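Local atomic coordinates of tylactone synthase starter module and modules 1 & 2 (Streptomyces fradiae, PDB entry 2Z5L), a protein that probably reduces, as the first ketoreductase of the tylosin polyketide synthase, a keto group of the growing polyketide chain and sets its chirality. Residues V82-K96 against A121-I135. Residues are numbered along the deposited sequence; the frame is centred on the assembly and turned at random.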
ATOM      1  N   VAL A  82     -25.493   1.223  -2.117  1.00 31.22           N
ATOM      2  CA  VAL A  82     -24.683   1.514  -3.292  1.00 30.62           C
ATOM      3  C   VAL A  82     -24.035   0.238  -3.782  1.00 31.92           C
ATOM      4  O   VAL A  82     -23.187  -0.343  -3.115  1.00 30.37           O
ATOM      5  CB  VAL A  82     -23.559   2.531  -3.013  1.00 30.19           C
ATOM      6  CG1 VAL A  82     -22.644   2.633  -4.235  1.00 28.71           C
ATOM      7  CG2 VAL A  82     -24.157   3.887  -2.709  1.00 25.87           C
ATOM      8  N   PRO A  83     -24.423  -0.207  -4.973  1.00 33.01           N
ATOM      9  CA  PRO A  83     -23.868  -1.432  -5.543  1.00 33.79           C
ATOM     10  C   PRO A  83     -22.386  -1.331  -5.915  1.00 33.76           C
ATOM     11  O   PRO A  83     -21.890  -0.268  -6.318  1.00 34.68           O
ATOM     12  CB  PRO A  83     -24.763  -1.678  -6.751  1.00 33.46           C
ATOM     13  CG  PRO A  83     -25.087  -0.279  -7.207  1.00 35.10           C
ATOM     14  CD  PRO A  83     -25.348   0.455  -5.909  1.00 35.33           C
ATOM     15  N   ILE A  84     -21.683  -2.445  -5.743  1.00 33.06           N
ATOM     16  CA  ILE A  84     -20.273  -2.534  -6.095  1.00 32.73           C
ATOM     17  C   ILE A  84     -20.265  -2.329  -7.611  1.00 32.86           C
ATOM     18  O   ILE A  84     -21.215  -2.714  -8.290  1.00 31.07           O
ATOM     19  CB  ILE A  84     -19.738  -3.915  -5.697  1.00 33.07           C
ATOM     20  CG1 ILE A  84     -19.952  -4.095  -4.196  1.00 33.51           C
ATOM     21  CG2 ILE A  84     -18.263  -4.049  -6.037  1.00 28.95           C
ATOM     22  CD1 ILE A  84     -19.753  -5.509  -3.709  1.00 37.47           C
ATOM     23  N   GLY A  85     -19.230  -1.695  -8.145  1.00 33.01           N
ATOM     24  CA  GLY A  85     -19.220  -1.450  -9.573  1.00 32.09           C
ATOM     25  C   GLY A  85     -19.759  -0.059  -9.887  1.00 33.12           C
ATOM     26  O   GLY A  85     -19.455   0.501 -10.945  1.00 33.30           O
ATOM     27  N   ALA A  86     -20.551   0.518  -8.980  1.00 32.04           N
ATOM     28  CA  ALA A  86     -21.102   1.861  -9.208  1.00 32.72           C
ATOM     29  C   ALA A  86     -19.996   2.910  -9.374  1.00 32.11           C
ATOM     30  O   ALA A  86     -19.011   2.903  -8.632  1.00 29.80           O
ATOM     31  CB  ALA A  86     -22.042   2.263  -8.055  1.00 32.80           C
ATOM     32  N   ARG A  87     -20.153   3.787 -10.371  1.00 31.82           N
ATOM     33  CA  ARG A  87     -19.178   4.856 -10.655  1.00 33.47           C
ATOM     34  C   ARG A  87     -19.526   6.141  -9.898  1.00 31.40           C
ATOM     35  O   ARG A  87     -20.662   6.306  -9.457  1.00 27.05           O
ATOM     36  CB  ARG A  87     -19.109   5.114 -12.167  1.00 37.47           C
ATOM     37  CG  ARG A  87     -18.079   4.235 -12.867  1.00 41.83           C
ATOM     38  CD  ARG A  87     -18.562   3.678 -14.205  1.00 45.12           C
ATOM     39  NE  ARG A  87     -17.507   2.872 -14.823  1.00 47.47           N
ATOM     40  CZ  ARG A  87     -16.422   3.374 -15.408  1.00 50.77           C
ATOM     41  NH1 ARG A  87     -16.250   4.691 -15.466  1.00 51.45           N
ATOM     42  NH2 ARG A  87     -15.502   2.561 -15.916  1.00 49.68           N
ATOM     43  N   ARG A  88     -18.553   7.045  -9.756  1.00 32.10           N
ATOM     44  CA  ARG A  88     -18.754   8.283  -8.998  1.00 32.84           C
ATOM     45  C   ARG A  88     -20.030   9.043  -9.329  1.00 33.09           C
ATOM     46  O   ARG A  88     -20.776   9.443  -8.436  1.00 33.12           O
ATOM     47  CB  ARG A  88     -17.537   9.228  -9.134  1.00 34.66           C
ATOM     48  CG  ARG A  88     -17.112   9.584 -10.560  1.00 34.97           C
ATOM     49  CD  ARG A  88     -15.788  10.367 -10.585  1.00 34.87           C
ATOM     50  NE  ARG A  88     -15.847  11.677  -9.910  1.00 32.68           N
ATOM     51  CZ  ARG A  88     -14.793  12.486  -9.769  1.00 32.21           C
ATOM     52  NH1 ARG A  88     -13.607  12.134 -10.245  1.00 31.93           N
ATOM     53  NH2 ARG A  88     -14.910  13.640  -9.145  1.00 31.25           N
ATOM     54  N   ALA A  89     -20.277   9.241 -10.615  1.00 32.35           N
ATOM     55  CA  ALA A  89     -21.465   9.947 -11.048  1.00 30.79           C
ATOM     56  C   ALA A  89     -22.706   9.254 -10.504  1.00 28.95           C
ATOM     57  O   ALA A  89     -23.643   9.917 -10.083  1.00 26.88           O
ATOM     58  CB  ALA A  89     -21.515  10.004 -12.585  1.00 33.21           C
ATOM     59  N   GLU A  90     -22.720   7.922 -10.516  1.00 29.25           N
ATOM     60  CA  GLU A  90     -23.876   7.187 -10.010  1.00 30.19           C
ATOM     61  C   GLU A  90     -23.957   7.328  -8.497  1.00 28.37           C
ATOM     62  O   GLU A  90     -25.022   7.605  -7.950  1.00 27.21           O
ATOM     63  CB  GLU A  90     -23.771   5.708 -10.365  1.00 33.83           C
ATOM     64  CG  GLU A  90     -23.565   5.427 -11.845  1.00 42.08           C
ATOM     65  CD  GLU A  90     -23.010   4.040 -12.098  1.00 45.70           C
ATOM     66  OE1 GLU A  90     -23.674   3.052 -11.693  1.00 49.17           O
ATOM     67  OE2 GLU A  90     -21.910   3.936 -12.697  1.00 47.36           O
ATOM     68  N   VAL A  91     -22.826   7.148  -7.827  1.00 25.57           N
ATOM     69  CA  VAL A  91     -22.806   7.245  -6.380  1.00 28.21           C
ATOM     70  C   VAL A  91     -23.202   8.646  -5.923  1.00 28.59           C
ATOM     71  O   VAL A  91     -23.918   8.798  -4.929  1.00 29.07           O
ATOM     72  CB  VAL A  91     -21.426   6.859  -5.823  1.00 28.22           C
ATOM     73  CG1 VAL A  91     -21.468   6.805  -4.305  1.00 27.01           C
ATOM     74  CG2 VAL A  91     -21.013   5.517  -6.390  1.00 28.34           C
ATOM     75  N   ALA A  92     -22.756   9.674  -6.643  1.00 30.43           N
ATOM     76  CA  ALA A  92     -23.128  11.041  -6.274  1.00 31.10           C
ATOM     77  C   ALA A  92     -24.663  11.135  -6.265  1.00 32.39           C
ATOM     78  O   ALA A  92     -25.247  11.677  -5.328  1.00 32.58           O
ATOM     79  CB  ALA A  92     -22.534  12.052  -7.273  1.00 32.52           C
ATOM     80  N   GLU A  93     -25.307  10.590  -7.300  1.00 32.96           N
ATOM     81  CA  GLU A  93     -26.774  10.607  -7.400  1.00 34.93           C
ATOM     82  C   GLU A  93     -27.487   9.912  -6.245  1.00 34.70           C
ATOM     83  O   GLU A  93     -28.578  10.331  -5.836  1.00 33.52           O
ATOM     84  CB  GLU A  93     -27.238   9.974  -8.716  1.00 38.15           C
ATOM     85  CG  GLU A  93     -27.463  10.973  -9.842  1.00 44.60           C
ATOM     86  CD  GLU A  93     -27.818  10.318 -11.175  1.00 49.34           C
ATOM     87  OE1 GLU A  93     -28.780   9.508 -11.219  1.00 49.29           O
ATOM     88  OE2 GLU A  93     -27.132  10.625 -12.185  1.00 51.62           O
ATOM     89  N   LEU A  94     -26.882   8.848  -5.724  1.00 33.13           N
ATOM     90  CA  LEU A  94     -27.477   8.115  -4.610  1.00 32.61           C
ATOM     91  C   LEU A  94     -27.291   8.841  -3.274  1.00 33.71           C
ATOM     92  O   LEU A  94     -28.158   8.770  -2.398  1.00 34.62           O
ATOM     93  CB  LEU A  94     -26.879   6.711  -4.519  1.00 29.47           C
ATOM     94  CG  LEU A  94     -27.245   5.738  -5.649  1.00 28.58           C
ATOM     95  CD1 LEU A  94     -26.338   4.522  -5.581  1.00 26.33           C
ATOM     96  CD2 LEU A  94     -28.701   5.324  -5.519  1.00 28.45           C
ATOM     97  N   LEU A  95     -26.174   9.545  -3.125  1.00 33.68           N
ATOM     98  CA  LEU A  95     -25.888  10.272  -1.885  1.00 35.78           C
ATOM     99  C   LEU A  95     -26.508  11.662  -1.836  1.00 36.94           C
ATOM    100  O   LEU A  95     -26.920  12.131  -0.773  1.00 37.90           O
ATOM    101  CB  LEU A  95     -24.381  10.440  -1.704  1.00 35.51           C
ATOM    102  CG  LEU A  95     -23.505   9.232  -1.425  1.00 37.75           C
ATOM    103  CD1 LEU A  95     -22.046   9.670  -1.450  1.00 34.40           C
ATOM    104  CD2 LEU A  95     -23.866   8.625  -0.082  1.00 37.18           C
ATOM    105  N   LYS A  96     -26.539  12.312  -2.996  1.00 38.13           N
ATOM    106  CA  LYS A  96     -27.051  13.671  -3.167  1.00 41.10           C
ATOM    107  C   LYS A  96     -28.226  14.042  -2.256  1.00 43.16           C
ATOM    108  O   LYS A  96     -28.155  15.025  -1.497  1.00 43.50           O
ATOM    109  CB  LYS A  96     -27.438  13.895  -4.644  1.00 41.87           C
ATOM    110  CG  LYS A  96     -27.750  15.345  -5.064  1.00 41.09           C
ATOM    111  CD  LYS A  96     -26.487  16.120  -5.437  1.00 41.72           C
ATOM    112  CE  LYS A  96     -26.777  17.588  -5.854  1.00 42.63           C
ATOM    113  NZ  LYS A  96     -27.350  17.765  -7.230  1.00 40.05           N
ATOM    114  N   ALA A 121     -14.716  -3.362  -5.065  1.00 32.77           N
ATOM    115  CA  ALA A 121     -15.129  -2.701  -3.837  1.00 30.44           C
ATOM    116  C   ALA A 121     -14.241  -1.489  -3.607  1.00 27.64           C
ATOM    117  O   ALA A 121     -14.721  -0.439  -3.201  1.00 27.32           O
ATOM    118  CB  ALA A 121     -15.027  -3.671  -2.657  1.00 29.32           C
ATOM    119  N   VAL A 122     -12.940  -1.663  -3.832  1.00 26.48           N
ATOM    120  CA  VAL A 122     -11.975  -0.577  -3.676  1.00 24.88           C
ATOM    121  C   VAL A 122     -12.291   0.523  -4.677  1.00 25.43           C
ATOM    122  O   VAL A 122     -12.269   1.713  -4.352  1.00 25.71           O
ATOM    123  CB  VAL A 122     -10.552  -1.064  -3.911  1.00 24.75           C
ATOM    124  CG1 VAL A 122      -9.554   0.061  -3.590  1.00 21.16           C
ATOM    125  CG2 VAL A 122     -10.286  -2.266  -3.033  1.00 26.30           C
ATOM    126  N   ARG A 123     -12.592   0.115  -5.904  1.00 25.00           N
ATOM    127  CA  ARG A 123     -12.924   1.070  -6.942  1.00 25.71           C
ATOM    128  C   ARG A 123     -14.170   1.854  -6.545  1.00 25.64           C
ATOM    129  O   ARG A 123     -14.176   3.085  -6.621  1.00 25.01           O
ATOM    130  CB  ARG A 123     -13.146   0.358  -8.278  1.00 27.85           C
ATOM    131  CG  ARG A 123     -11.915  -0.379  -8.800  1.00 28.58           C
ATOM    132  CD  ARG A 123     -12.168  -0.896 -10.208  1.00 31.05           C
ATOM    133  NE  ARG A 123     -11.061  -1.702 -10.711  1.00 32.09           N
ATOM    134  CZ  ARG A 123     -10.922  -3.005 -10.487  1.00 36.00           C
ATOM    135  NH1 ARG A 123     -11.827  -3.663  -9.770  1.00 36.07           N
ATOM    136  NH2 ARG A 123      -9.874  -3.650 -10.976  1.00 35.38           N
ATOM    137  N   THR A 124     -15.201   1.143  -6.089  1.00 22.40           N
ATOM    138  CA  THR A 124     -16.448   1.777  -5.685  1.00 23.10           C
ATOM    139  C   THR A 124     -16.278   2.618  -4.426  1.00 22.85           C
ATOM    140  O   THR A 124     -17.012   3.580  -4.232  1.00 23.68           O
ATOM    141  CB  THR A 124     -17.563   0.750  -5.418  1.00 24.40           C
ATOM    142  OG1 THR A 124     -17.605  -0.217  -6.477  1.00 27.43           O
ATOM    143  CG2 THR A 124     -18.912   1.463  -5.361  1.00 25.03           C
ATOM    144  N   SER A 125     -15.320   2.242  -3.577  1.00 23.57           N
ATOM    145  CA  SER A 125     -15.054   2.969  -2.343  1.00 23.64           C
ATOM    146  C   SER A 125     -14.417   4.305  -2.700  1.00 24.33           C
ATOM    147  O   SER A 125     -14.764   5.350  -2.135  1.00 24.30           O
ATOM    148  CB  SER A 125     -14.119   2.165  -1.422  1.00 25.16           C
ATOM    149  OG  SER A 125     -14.776   1.021  -0.892  1.00 23.99           O
ATOM    150  N   ILE A 126     -13.479   4.270  -3.639  1.00 24.09           N
ATOM    151  CA  ILE A 126     -12.823   5.486  -4.090  1.00 24.28           C
ATOM    152  C   ILE A 126     -13.898   6.385  -4.700  1.00 25.70           C
ATOM    153  O   ILE A 126     -13.937   7.590  -4.436  1.00 25.01           O
ATOM    154  CB  ILE A 126     -11.682   5.143  -5.099  1.00 22.54           C
ATOM    155  CG1 ILE A 126     -10.511   4.545  -4.312  1.00 22.21           C
ATOM    156  CG2 ILE A 126     -11.245   6.395  -5.891  1.00 20.73           C
ATOM    157  CD1 ILE A 126      -9.392   4.042  -5.144  1.00 24.58           C
ATOM    158  N   ALA A 127     -14.793   5.778  -5.481  1.00 24.66           N
ATOM    159  CA  ALA A 127     -15.901   6.487  -6.116  1.00 25.91           C
ATOM    160  C   ALA A 127     -16.795   7.180  -5.070  1.00 27.18           C
ATOM    161  O   ALA A 127     -17.273   8.287  -5.295  1.00 28.76           O
ATOM    162  CB  ALA A 127     -16.740   5.509  -6.948  1.00 22.65           C
ATOM    163  N   LEU A 128     -17.015   6.518  -3.936  1.00 25.59           N
ATOM    164  CA  LEU A 128     -17.843   7.075  -2.864  1.00 25.35           C
ATOM    165  C   LEU A 128     -17.223   8.352  -2.308  1.00 26.67           C
ATOM    166  O   LEU A 128     -17.913   9.346  -2.087  1.00 26.99           O
ATOM    167  CB  LEU A 128     -18.007   6.068  -1.716  1.00 25.31           C
ATOM    168  CG  LEU A 128     -18.542   6.581  -0.364  1.00 25.35           C
ATOM    169  CD1 LEU A 128     -19.982   7.058  -0.506  1.00 29.21           C
ATOM    170  CD2 LEU A 128     -18.451   5.480   0.665  1.00 32.18           C
ATOM    171  N   LEU A 129     -15.920   8.311  -2.059  1.00 27.19           N
ATOM    172  CA  LEU A 129     -15.217   9.475  -1.532  1.00 27.93           C
ATOM    173  C   LEU A 129     -15.291  10.618  -2.531  1.00 29.17           C
ATOM    174  O   LEU A 129     -15.624  11.755  -2.170  1.00 29.96           O
ATOM    175  CB  LEU A 129     -13.750   9.139  -1.229  1.00 26.47           C
ATOM    176  CG  LEU A 129     -12.900  10.271  -0.637  1.00 25.85           C
ATOM    177  CD1 LEU A 129     -13.640  10.897   0.534  1.00 26.68           C
ATOM    178  CD2 LEU A 129     -11.554   9.726  -0.195  1.00 23.28           C
ATOM    179  N   GLN A 130     -14.987  10.305  -3.787  1.00 29.16           N
ATOM    180  CA  GLN A 130     -15.022  11.289  -4.865  1.00 28.59           C
ATOM    181  C   GLN A 130     -16.375  11.951  -4.987  1.00 29.72           C
ATOM    182  O   GLN A 130     -16.472  13.157  -5.276  1.00 28.27           O
ATOM    183  CB  GLN A 130     -14.687  10.642  -6.209  1.00 29.51           C
ATOM    184  CG  GLN A 130     -13.290  10.059  -6.304  1.00 30.54           C
ATOM    185  CD  GLN A 130     -13.077   9.321  -7.613  1.00 32.59           C
ATOM    186  OE1 GLN A 130     -13.901   8.489  -8.009  1.00 34.18           O
ATOM    187  NE2 GLN A 130     -11.975   9.619  -8.294  1.00 28.40           N
ATOM    188  N   ALA A 131     -17.422  11.159  -4.775  1.00 28.88           N
ATOM    189  CA  ALA A 131     -18.785  11.661  -4.876  1.00 30.22           C
ATOM    190  C   ALA A 131     -19.128  12.608  -3.733  1.00 30.21           C
ATOM    191  O   ALA A 131     -19.800  13.616  -3.944  1.00 31.30           O
ATOM    192  CB  ALA A 131     -19.765  10.491  -4.903  1.00 29.43           C
ATOM    193  N   VAL A 132     -18.660  12.279  -2.532  1.00 30.81           N
ATOM    194  CA  VAL A 132     -18.922  13.104  -1.359  1.00 32.33           C
ATOM    195  C   VAL A 132     -18.276  14.472  -1.510  1.00 33.32           C
ATOM    196  O   VAL A 132     -18.831  15.494  -1.100  1.00 33.94           O
ATOM    197  CB  VAL A 132     -18.383  12.448  -0.081  1.00 32.22           C
ATOM    198  CG1 VAL A 132     -18.534  13.404   1.087  1.00 34.90           C
ATOM    199  CG2 VAL A 132     -19.140  11.159   0.194  1.00 32.36           C
ATOM    200  N   SER A 133     -17.090  14.473  -2.100  1.00 34.85           N
ATOM    201  CA  SER A 133     -16.345  15.689  -2.338  1.00 37.68           C
ATOM    202  C   SER A 133     -17.097  16.497  -3.393  1.00 39.68           C
ATOM    203  O   SER A 133     -17.257  17.708  -3.259  1.00 39.10           O
ATOM    204  CB  SER A 133     -14.940  15.336  -2.833  1.00 37.88           C
ATOM    205  OG  SER A 133     -14.132  16.479  -3.019  1.00 37.85           O
ATOM    206  N   ASP A 134     -17.578  15.818  -4.433  1.00 41.60           N
ATOM    207  CA  ASP A 134     -18.310  16.492  -5.501  1.00 44.62           C
ATOM    208  C   ASP A 134     -19.579  17.196  -5.011  1.00 45.56           C
ATOM    209  O   ASP A 134     -19.816  18.355  -5.343  1.00 46.43           O
ATOM    210  CB  ASP A 134     -18.685  15.502  -6.615  1.00 45.63           C
ATOM    211  CG  ASP A 134     -17.472  14.844  -7.259  1.00 47.75           C
ATOM    212  OD1 ASP A 134     -16.458  15.542  -7.502  1.00 47.65           O
ATOM    213  OD2 ASP A 134     -17.540  13.622  -7.540  1.00 48.66           O
ATOM    214  N   ILE A 135     -20.393  16.494  -4.232  1.00 45.90           N
ATOM    215  CA  ILE A 135     -21.632  17.064  -3.714  1.00 47.85           C
ATOM    216  C   ILE A 135     -21.388  18.351  -2.923  1.00 49.64           C
ATOM    217  O   ILE A 135     -22.301  19.161  -2.727  1.00 50.68           O
ATOM    218  CB  ILE A 135     -22.353  16.049  -2.822  1.00 47.68           C
ATOM    219  CG1 ILE A 135     -22.704  14.813  -3.659  1.00 45.53           C
ATOM    220  CG2 ILE A 135     -23.598  16.669  -2.210  1.00 45.00           C
ATOM    221  CD1 ILE A 135     -23.369  13.722  -2.869  1.00 46.03           C
TER
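Two neighbouring helices of the N-terminal subdomain, 88-96 and 121-135, meet where Ala127 and Ala131 face Arg88 and Ala92, small residues that let the axes come within 8.1 Å at a crossing angle of -58°. As in related modular ketoreductases, this Rossmann-like half is probably structural and does not bind the cofactor. Ala131 acts as a knob among Arg88, Val91, Ala92 and Leu95, its CB lying 3.6 Å from Ala92 N. Leu95 returns the fit, entering a hole lined by Leu128, Ala131, Val132 and Ile135. With CG anti to its carbonyl carbon (chi1 -68°), the side chain heads for that helix and CD1 rests against Leu128 CD1 and Val132 CG2; the CD1 atoms of Leu95 and Leu128 are tightly packed at 3.5 Å, and the two side chains cross at about a right angle. Beside this seam, Arg88 bends at chi3 (-63°), which carries its guanidinium across Gln130. Gln130 CB stands 3.9 Å above the Arg88 guanidinium plane, over its centre, while the Asp134 carboxylate meets the edge almost coplanar with it. There NH2 of Arg88 forks to both oxygens of Asp134, 3.0 Å to OD1 and 3.1 Å to OD2, each through its syn lone pair, in a salt bridge. Arg88 NH1 turns instead to Asp352 O, and Gln130 NE2 to Ile351 O and Leu354 O. Ahead of the first helix, a type II turn from Pro83 to Ala86 rests on Thr124: Gly85 N donates to Thr124 OG1 at 2.8 Å, and that hydroxyl also bonds Asp120 O, whereas its CG2 packs against the turn, near the carbonyl oxygens of Pro83 and Ala86. With Leu95 also touching Leu51 of strand 49-54, the pair packs side by side in one layer against parallel strands, as in Rossmann-like folds.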